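Multifunctional non-homologous end joining DNA repair protein LigD (Mycobacterium tuberculosis, PDB 4MKY) probably repairs DNA double-strand breaks with Ku by non-homologous end joining, its N-terminal primase-polymerase domain being seen here bound to DNA. Local coordinates at residues P51-R56 against F67-A72; P76-R81 against I96-G101. All coordinates share one frame; numbering follows the deposited sequence.

Contact 1. Residues P51-R56 against F67-A72. With nucleotides of chain J; nucleotides of chain F.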
loop_
_atom_site.group_PDB
_atom_site.type_symbol
_atom_site.label_atom_id
_atom_site.label_comp_id
_atom_site.label_asym_id
_atom_site.label_seq_id
_atom_site.Cartn_x
_atom_site.Cartn_y
_atom_site.Cartn_z
ATOM N N PRO A 51 17.250 14.239 -1.968
ATOM C CA PRO A 51 16.882 13.981 -3.355
ATOM C C PRO A 51 15.549 14.655 -3.614
ATOM O O PRO A 51 14.648 14.594 -2.774
ATOM C CB PRO A 51 16.706 12.459 -3.399
ATOM C CG PRO A 51 16.303 12.100 -2.018
ATOM C CD PRO A 51 17.030 13.056 -1.117
ATOM N N ALA A 52 15.463 15.364 -4.730
ATOM C CA ALA A 52 14.255 16.101 -5.063
ATOM C C ALA A 52 13.427 15.365 -6.105
ATOM O O ALA A 52 13.867 15.201 -7.237
ATOM C CB ALA A 52 14.627 17.490 -5.565
ATOM N N THR A 53 12.238 14.899 -5.740
ATOM C CA THR A 53 11.309 14.371 -6.739
ATOM C C THR A 53 10.451 15.513 -7.288
ATOM O O THR A 53 10.022 16.381 -6.528
ATOM C CB THR A 53 10.375 13.296 -6.169
ATOM O OG1 THR A 53 11.105 12.088 -5.963
ATOM C CG2 THR A 53 9.282 12.996 -7.147
ATOM N N ARG A 54 10.277 15.556 -8.606
ATOM C CA ARG A 54 9.504 16.623 -9.231
ATOM C C ARG A 54 8.192 16.111 -9.775
ATOM O O ARG A 54 8.142 15.064 -10.433
ATOM C CB ARG A 54 10.280 17.241 -10.406
ATOM C CG ARG A 54 11.318 18.289 -10.016
ATOM C CD ARG A 54 12.657 18.007 -10.686
ATOM N NE ARG A 54 13.286 16.830 -10.091
ATOM C CZ ARG A 54 13.743 15.775 -10.765
ATOM N NH1 ARG A 54 13.780 15.784 -12.072
ATOM N NH2 ARG A 54 14.220 14.725 -10.108
ATOM N N LYS A 55 7.136 16.891 -9.555
ATOM C CA LYS A 55 5.928 16.738 -10.348
ATOM C C LYS A 55 5.784 17.951 -11.266
ATOM O O LYS A 55 5.617 19.081 -10.808
ATOM C CB LYS A 55 4.710 16.563 -9.458
ATOM C CG LYS A 55 3.548 15.902 -10.176
ATOM C CD LYS A 55 2.492 15.430 -9.199
ATOM C CE LYS A 55 1.326 14.804 -9.962
ATOM N NZ LYS A 55 0.239 14.393 -9.008
ATOM N N ARG A 56 5.875 17.734 -12.569
ATOM C CA ARG A 56 5.915 18.878 -13.484
ATOM C C ARG A 56 4.663 19.023 -14.350
ATOM O O ARG A 56 4.215 18.058 -14.980
ATOM C CB ARG A 56 7.165 18.793 -14.351
ATOM C CG ARG A 56 8.404 18.342 -13.583
ATOM C CD ARG A 56 9.559 18.074 -14.506
ATOM N NE ARG A 56 9.624 19.107 -15.535
ATOM C CZ ARG A 56 10.393 19.032 -16.613
ATOM N NH1 ARG A 56 11.183 17.974 -16.788
ATOM N NH2 ARG A 56 10.345 20.002 -17.514
ATOM N N PHE A 67 5.361 12.485 -12.737
ATOM C CA PHE A 67 6.355 12.401 -11.699
ATOM C C PHE A 67 7.714 12.148 -12.330
ATOM O O PHE A 67 7.866 11.247 -13.156
ATOM C CB PHE A 67 6.015 11.281 -10.711
ATOM C CG PHE A 67 5.185 11.745 -9.550
ATOM C CD1 PHE A 67 5.781 12.418 -8.493
ATOM C CD2 PHE A 67 3.799 11.592 -9.560
ATOM C CE1 PHE A 67 5.021 12.928 -7.468
ATOM C CE2 PHE A 67 3.034 12.032 -8.507
ATOM C CZ PHE A 67 3.635 12.735 -7.476
ATOM N N GLU A 68 8.704 12.930 -11.930
ATOM C CA GLU A 68 10.059 12.691 -12.408
ATOM C C GLU A 68 11.041 12.621 -11.245
ATOM O O GLU A 68 11.079 13.500 -10.389
ATOM C CB GLU A 68 10.490 13.756 -13.434
ATOM C CG GLU A 68 11.965 13.731 -13.814
ATOM C CD GLU A 68 12.296 14.742 -14.904
ATOM O OE1 GLU A 68 11.652 15.822 -14.956
ATOM O OE2 GLU A 68 13.139 14.425 -15.774
ATOM N N LYS A 69 11.888 11.601 -11.280
ATOM C CA LYS A 69 12.883 11.404 -10.238
ATOM C C LYS A 69 14.264 11.467 -10.842
ATOM O O LYS A 69 15.123 12.214 -10.389
ATOM C CB LYS A 69 12.703 10.041 -9.589
ATOM C CG LYS A 69 11.549 9.972 -8.616
ATOM C CD LYS A 69 11.479 8.595 -7.969
ATOM C CE LYS A 69 10.152 8.411 -7.243
ATOM N NZ LYS A 69 10.164 9.179 -5.974
ATOM N N GLN A 70 14.461 10.643 -11.859
ATOM C CA GLN A 70 15.751 10.503 -12.521
ATOM C C GLN A 70 16.076 11.845 -13.146
ATOM O O GLN A 70 15.171 12.577 -13.540
ATOM C CB GLN A 70 15.661 9.377 -13.567
ATOM C CG GLN A 70 16.880 9.181 -14.445
ATOM C CD GLN A 70 18.067 8.597 -13.707
ATOM O OE1 GLN A 70 17.918 7.877 -12.723
ATOM N NE2 GLN A 70 19.259 8.888 -14.199
ATOM N N LEU A 71 17.346 12.225 -13.101
ATOM C CA LEU A 71 17.772 13.525 -13.610
ATOM C C LEU A 71 18.183 13.415 -15.065
ATOM O O LEU A 71 19.036 12.593 -15.405
ATOM C CB LEU A 71 18.943 14.066 -12.786
ATOM C CG LEU A 71 19.474 15.446 -13.181
ATOM C CD1 LEU A 71 18.345 16.471 -13.244
ATOM C CD2 LEU A 71 20.595 15.885 -12.236
ATOM N N ALA A 72 17.625 14.277 -15.912
ATOM C CA ALA A 72 17.949 14.250 -17.345
ATOM C C ALA A 72 19.433 14.517 -17.596
ATOM O O ALA A 72 20.092 15.204 -16.814
ATOM C CB ALA A 72 17.086 15.242 -18.119
ATOM P P DA J 6 11.603 8.869 -14.319
ATOM O OP1 DA J 6 12.270 9.472 -13.130
ATOM O OP2 DA J 6 12.414 8.141 -15.323
ATOM O "O5'" DA J 6 10.460 7.897 -13.797
ATOM C "C5'" DA J 6 9.502 8.350 -12.847
ATOM C "C4'" DA J 6 9.727 7.622 -11.546
ATOM O "O4'" DA J 6 8.679 7.964 -10.610
ATOM C "C3'" DA J 6 9.698 6.100 -11.663
ATOM O "O3'" DA J 6 10.527 5.603 -10.621
ATOM C "C2'" DA J 6 8.274 5.766 -11.280
ATOM C "C1'" DA J 6 8.054 6.772 -10.166
ATOM N N9 DA J 6 6.658 7.083 -9.888
ATOM C C8 DA J 6 5.694 7.457 -10.790
ATOM N N7 DA J 6 4.549 7.770 -10.236
ATOM C C5 DA J 6 4.782 7.612 -8.878
ATOM C C6 DA J 6 3.956 7.770 -7.755
ATOM N N6 DA J 6 2.673 8.124 -7.829
ATOM N N1 DA J 6 4.505 7.562 -6.537
ATOM C C2 DA J 6 5.792 7.203 -6.468
ATOM N N3 DA J 6 6.669 7.017 -7.452
ATOM C C4 DA J 6 6.093 7.241 -8.647
ATOM O OP3 DG F 1 6.133 24.568 -19.973
ATOM P P DG F 1 7.349 25.305 -20.410
ATOM O OP1 DG F 1 7.158 26.748 -20.064
ATOM O OP2 DG F 1 7.697 24.918 -21.798
ATOM O "O5'" DG F 1 8.491 24.702 -19.481
ATOM C "C5'" DG F 1 8.680 23.281 -19.389
ATOM C "C4'" DG F 1 10.145 22.961 -19.569
ATOM O "O4'" DG F 1 10.326 21.536 -19.686
ATOM C "C3'" DG F 1 10.747 23.523 -20.847
ATOM O "O3'" DG F 1 12.150 23.516 -20.606
ATOM C "C2'" DG F 1 10.346 22.476 -21.868
ATOM C "C1'" DG F 1 10.385 21.170 -21.061
ATOM N N9 DG F 1 9.261 20.276 -21.311
ATOM C C8 DG F 1 7.970 20.658 -21.580
ATOM N N7 DG F 1 7.127 19.661 -21.570
ATOM C C5 DG F 1 7.899 18.563 -21.215
ATOM C C6 DG F 1 7.543 17.196 -21.079
ATOM O O6 DG F 1 6.425 16.676 -21.195
ATOM N N1 DG F 1 8.642 16.412 -20.748
ATOM C C2 DG F 1 9.918 16.881 -20.562
ATOM N N2 DG F 1 10.834 15.968 -20.204
ATOM N N3 DG F 1 10.268 18.152 -20.697
ATOM C C4 DG F 1 9.218 18.927 -21.045
ATOM P P DC J 5 9.333 6.123 -18.711
ATOM O OP1 DC J 5 10.493 5.192 -18.572
ATOM O OP2 DC J 5 7.955 5.654 -18.403
ATOM O "O5'" DC J 5 9.628 7.419 -17.826
ATOM C "C5'" DC J 5 10.864 8.143 -18.000
ATOM C "C4'" DC J 5 10.740 9.545 -17.453
ATOM O "O4'" DC J 5 10.071 10.376 -18.421
ATOM C "C3'" DC J 5 9.920 9.663 -16.164
ATOM O "O3'" DC J 5 10.778 10.007 -15.074
ATOM C "C2'" DC J 5 8.939 10.796 -16.437
ATOM C "C1'" DC J 5 9.464 11.429 -17.711
ATOM N N1 DC J 5 8.430 12.023 -18.568
ATOM C C2 DC J 5 8.764 13.136 -19.343
ATOM O O2 DC J 5 9.951 13.490 -19.402
ATOM N N3 DC J 5 7.793 13.772 -20.041
ATOM C C4 DC J 5 6.529 13.342 -19.967
ATOM N N4 DC J 5 5.600 14.012 -20.652
ATOM C C5 DC J 5 6.156 12.234 -19.154
ATOM C C6 DC J 5 7.129 11.610 -18.478
#
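The antiparallel hairpin of strands 53-56 and 66-68 in the LigD primase-polymerase domain brings Arg-54 opposite Glu-68 as a hydrogen-bonded pair. Arg-54 N gives to Glu-68 O at 2.8 Å, and Glu-68 N returns a bond to Arg-54 O at 2.7 Å. In the next, non-hydrogen-bonded pair, Lys-55 runs extended across the Phe-67 ring, its CD 3.8 Å from the centroid in a CH-pi contact. Thr-53 CG2 lies at the edge of this ring, and adenine DA6 of chain J covers the face opposite Lys-55, which places the phenyl group between lysine methylenes and a DNA base. Lys-55 probably takes part in binding the polymerase substrate, as in related enzymes.

Arg-54 and Glu-68 project to the other face of the hairpin. Bends at chi2 (131°) and chi3 (-71°) turn the Arg-54 guanidinium back, and NH2 bonds to Ala-52 O and Lys-69 O, both in the guanidinium plane. It meets Lys-69 O at 2.7 Å from above that carbonyl's plane, in a more bent bond than the one to Ala-52 O. Arg-56 NH1 meets the syn lone pair of Glu-68 OE1 at 2.9 Å, guanidinium and carboxylate only 6° apart; the longer pair, Arg-54 NH1 to Glu-68 OE1 at 3.6 Å, completes a salt-bridge network. Where the strand ends, Lys-69 N and Gln-70 N both donate to OP1 of DA6, each at 2.8 Å.

Arg-56 NH2 also bonds to Gln-108 O of helix 99-108. That helix packs on Arg-54 through Ile-105, while strand 112-115 extends the sheet beside strand 53-56.

Contact 2. Residues P76-R81 against I96-G101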
loop_
_atom_site.group_PDB
_atom_site.type_symbol
_atom_site.label_atom_id
_atom_site.label_comp_id
_atom_site.label_asym_id
_atom_site.label_seq_id
_atom_site.Cartn_x
_atom_site.Cartn_y
_atom_site.Cartn_z
ATOM N N PRO A 76 21.524 20.908 -16.175
ATOM C CA PRO A 76 22.719 21.696 -15.926
ATOM C C PRO A 76 23.742 20.887 -15.153
ATOM O O PRO A 76 23.379 20.211 -14.196
ATOM C CB PRO A 76 22.198 22.827 -15.060
ATOM C CG PRO A 76 20.768 22.986 -15.467
ATOM C CD PRO A 76 20.300 21.584 -15.702
ATOM N N PRO A 77 25.010 20.909 -15.598
ATOM C CA PRO A 77 26.107 20.171 -14.946
ATOM C C PRO A 77 26.379 20.640 -13.524
ATOM O O PRO A 77 26.847 19.853 -12.698
ATOM C CB PRO A 77 27.321 20.478 -15.826
ATOM C CG PRO A 77 26.748 20.857 -17.144
ATOM C CD PRO A 77 25.432 21.523 -16.866
ATOM N N TRP A 78 26.093 21.910 -13.242
ATOM C CA TRP A 78 26.382 22.475 -11.933
ATOM C C TRP A 78 25.421 21.995 -10.835
ATOM O O TRP A 78 25.655 22.257 -9.659
ATOM C CB TRP A 78 26.396 23.998 -11.999
ATOM C CG TRP A 78 25.156 24.604 -12.607
ATOM C CD1 TRP A 78 25.011 25.063 -13.884
ATOM C CD2 TRP A 78 23.887 24.824 -11.959
ATOM N NE1 TRP A 78 23.751 25.584 -14.063
ATOM C CE2 TRP A 78 23.038 25.443 -12.903
ATOM C CE3 TRP A 78 23.401 24.588 -10.670
ATOM C CZ2 TRP A 78 21.728 25.820 -12.600
ATOM C CZ3 TRP A 78 22.097 24.969 -10.369
ATOM C CH2 TRP A 78 21.272 25.566 -11.338
ATOM N N LEU A 79 24.314 21.352 -11.216
ATOM C CA LEU A 79 23.383 20.777 -10.248
ATOM C C LEU A 79 24.014 19.645 -9.455
ATOM O O LEU A 79 24.644 18.746 -10.023
ATOM C CB LEU A 79 22.139 20.220 -10.945
ATOM C CG LEU A 79 20.894 21.075 -11.168
ATOM C CD1 LEU A 79 19.847 20.264 -11.927
ATOM C CD2 LEU A 79 20.323 21.585 -9.854
ATOM N N SER A 80 23.735 19.644 -8.153
ATOM C CA SER A 80 24.133 18.573 -7.247
ATOM C C SER A 80 23.373 17.269 -7.529
ATOM O O SER A 80 22.179 17.276 -7.784
ATOM C CB SER A 80 23.896 19.027 -5.816
ATOM O OG SER A 80 24.693 20.154 -5.527
ATOM N N ARG A 81 24.077 16.150 -7.429
ATOM C CA ARG A 81 23.557 14.846 -7.804
ATOM C C ARG A 81 23.790 13.886 -6.682
ATOM O O ARG A 81 24.768 14.026 -5.955
ATOM C CB ARG A 81 24.385 14.297 -8.955
ATOM C CG ARG A 81 23.764 14.410 -10.320
ATOM C CD ARG A 81 24.873 14.413 -11.334
ATOM N NE ARG A 81 25.547 15.693 -11.291
ATOM C CZ ARG A 81 25.130 16.771 -11.943
ATOM N NH1 ARG A 81 24.044 16.714 -12.700
ATOM N NH2 ARG A 81 25.823 17.900 -11.869
ATOM N N ILE A 96 18.475 20.000 -4.687
ATOM C CA ILE A 96 18.377 21.458 -4.777
ATOM C C ILE A 96 19.034 22.080 -3.549
ATOM O O ILE A 96 18.695 21.731 -2.416
ATOM C CB ILE A 96 16.923 21.921 -4.818
ATOM C CG1 ILE A 96 16.190 21.278 -5.993
ATOM C CG2 ILE A 96 16.874 23.437 -4.851
ATOM C CD1 ILE A 96 16.619 21.850 -7.336
ATOM N N ASP A 97 19.957 23.016 -3.759
ATOM C CA ASP A 97 20.657 23.620 -2.633
ATOM C C ASP A 97 21.119 25.051 -2.905
ATOM O O ASP A 97 21.957 25.605 -2.165
ATOM C CB ASP A 97 21.830 22.719 -2.212
ATOM C CG ASP A 97 22.740 22.364 -3.376
ATOM O OD1 ASP A 97 22.688 23.063 -4.412
ATOM O OD2 ASP A 97 23.512 21.400 -3.258
ATOM N N SER A 98 20.583 25.674 -3.950
ATOM C CA SER A 98 20.933 27.089 -4.215
ATOM C C SER A 98 19.793 27.834 -4.892
ATOM O O SER A 98 18.920 27.232 -5.489
ATOM C CB SER A 98 22.189 27.177 -5.068
ATOM O OG SER A 98 21.900 26.719 -6.375
ATOM N N ALA A 99 19.774 29.142 -4.726
ATOM C CA ALA A 99 18.777 29.999 -5.371
ATOM C C ALA A 99 18.651 29.697 -6.857
ATOM O O ALA A 99 17.550 29.751 -7.424
ATOM C CB ALA A 99 19.121 31.464 -5.161
ATOM N N THR A 100 19.762 29.336 -7.487
ATOM C CA THR A 100 19.732 29.061 -8.922
ATOM C C THR A 100 19.131 27.676 -9.206
ATOM O O THR A 100 18.556 27.450 -10.262
ATOM C CB THR A 100 21.128 29.226 -9.576
ATOM O OG1 THR A 100 21.968 28.113 -9.229
ATOM C CG2 THR A 100 21.788 30.511 -9.105
ATOM N N GLY A 101 19.181 26.786 -8.221
ATOM C CA GLY A 101 18.541 25.479 -8.328
ATOM C C GLY A 101 17.025 25.572 -8.393
ATOM O O GLY A 101 16.372 24.817 -9.123
#
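Polar contact comes first from Ser-80 and Asp-97: Ser-80 OG donates to Asp-97 OD2 at 2.8 Å. The hydroxyl arrives on the syn side of the carboxylate, tilted 16° out of its plane. With chi1 at 53°, Asp-97 CG sits between its own backbone N and carbonyl carbon, a torsion that swings the carboxylate to the Ser-80 hydroxyl although CB itself does not point at the other segment.

A second set of polar atoms meets the benzo end of Trp-78. Ser-98 OG and Thr-100 OG1 share a hydrogen bond of 3.2 Å in which either may donate, and Thr-100 OG1 is in addition hydrogen-bonded to the backbone N of Gln-10. That hydroxyl oxygen lies 3.3 Å from Trp-78 CZ3 and 3.4 Å from Trp-78 CH2, reaching the indole at a slant. Gly-101 N lies near the ring plane, at the edge, 3.9 Å from Trp-78 CH2.

Ser-98 is the N-cap of helix 99-108, and a type I beta turn from Pro-76 to Leu-79 leads toward strand 80-86, which pairs with strand 89-95 in a two-stranded antiparallel sheet. Trp-78 sits in this turn and lies against the first turn of the helix, while Ser-80 faces the loop between strand 89-95 and that helix.

The apolar contact across the segments is a single approach, Leu-79 CD2 to Ile-96 CD1 at 4.5 Å. Within the turn, Pro-76 CB and Leu-79 CG lie over one indole face, both displaced toward its rim, the proline carbon 3.3 Å above the ring plane. Gln-10 and Val-12 near the N-terminus also touch Trp-78, and Trp-104 of helix 99-108 packs on Pro-76 and Leu-79.

In the fold
Contact 1 precedes contact 2 along the chain, their centres 13 Å apart. Neither is fully buried, but contact 1 lies nearer the chain centre, about 14 Å against 19 Å for contact 2. It is held by paired strands and a salt-bridge network and also hydrogen-bonds a DNA phosphate. Contact 2 joins a turn to a helix start through one side-chain hydrogen bond and packing of the Trp-78 ring, its nearest atom about 8 Å from the nucleic acid. Helix 99-108 supplies one side of contact 2 by its first turn and covers contact 1 by Ile-105 and Trp-104. Side chains also link them directly: Ala-52 CB lies 4.1 Å from Ile-96 CG1, and Leu-71 CD1 lies 4.3 Å from Leu-79 CD1.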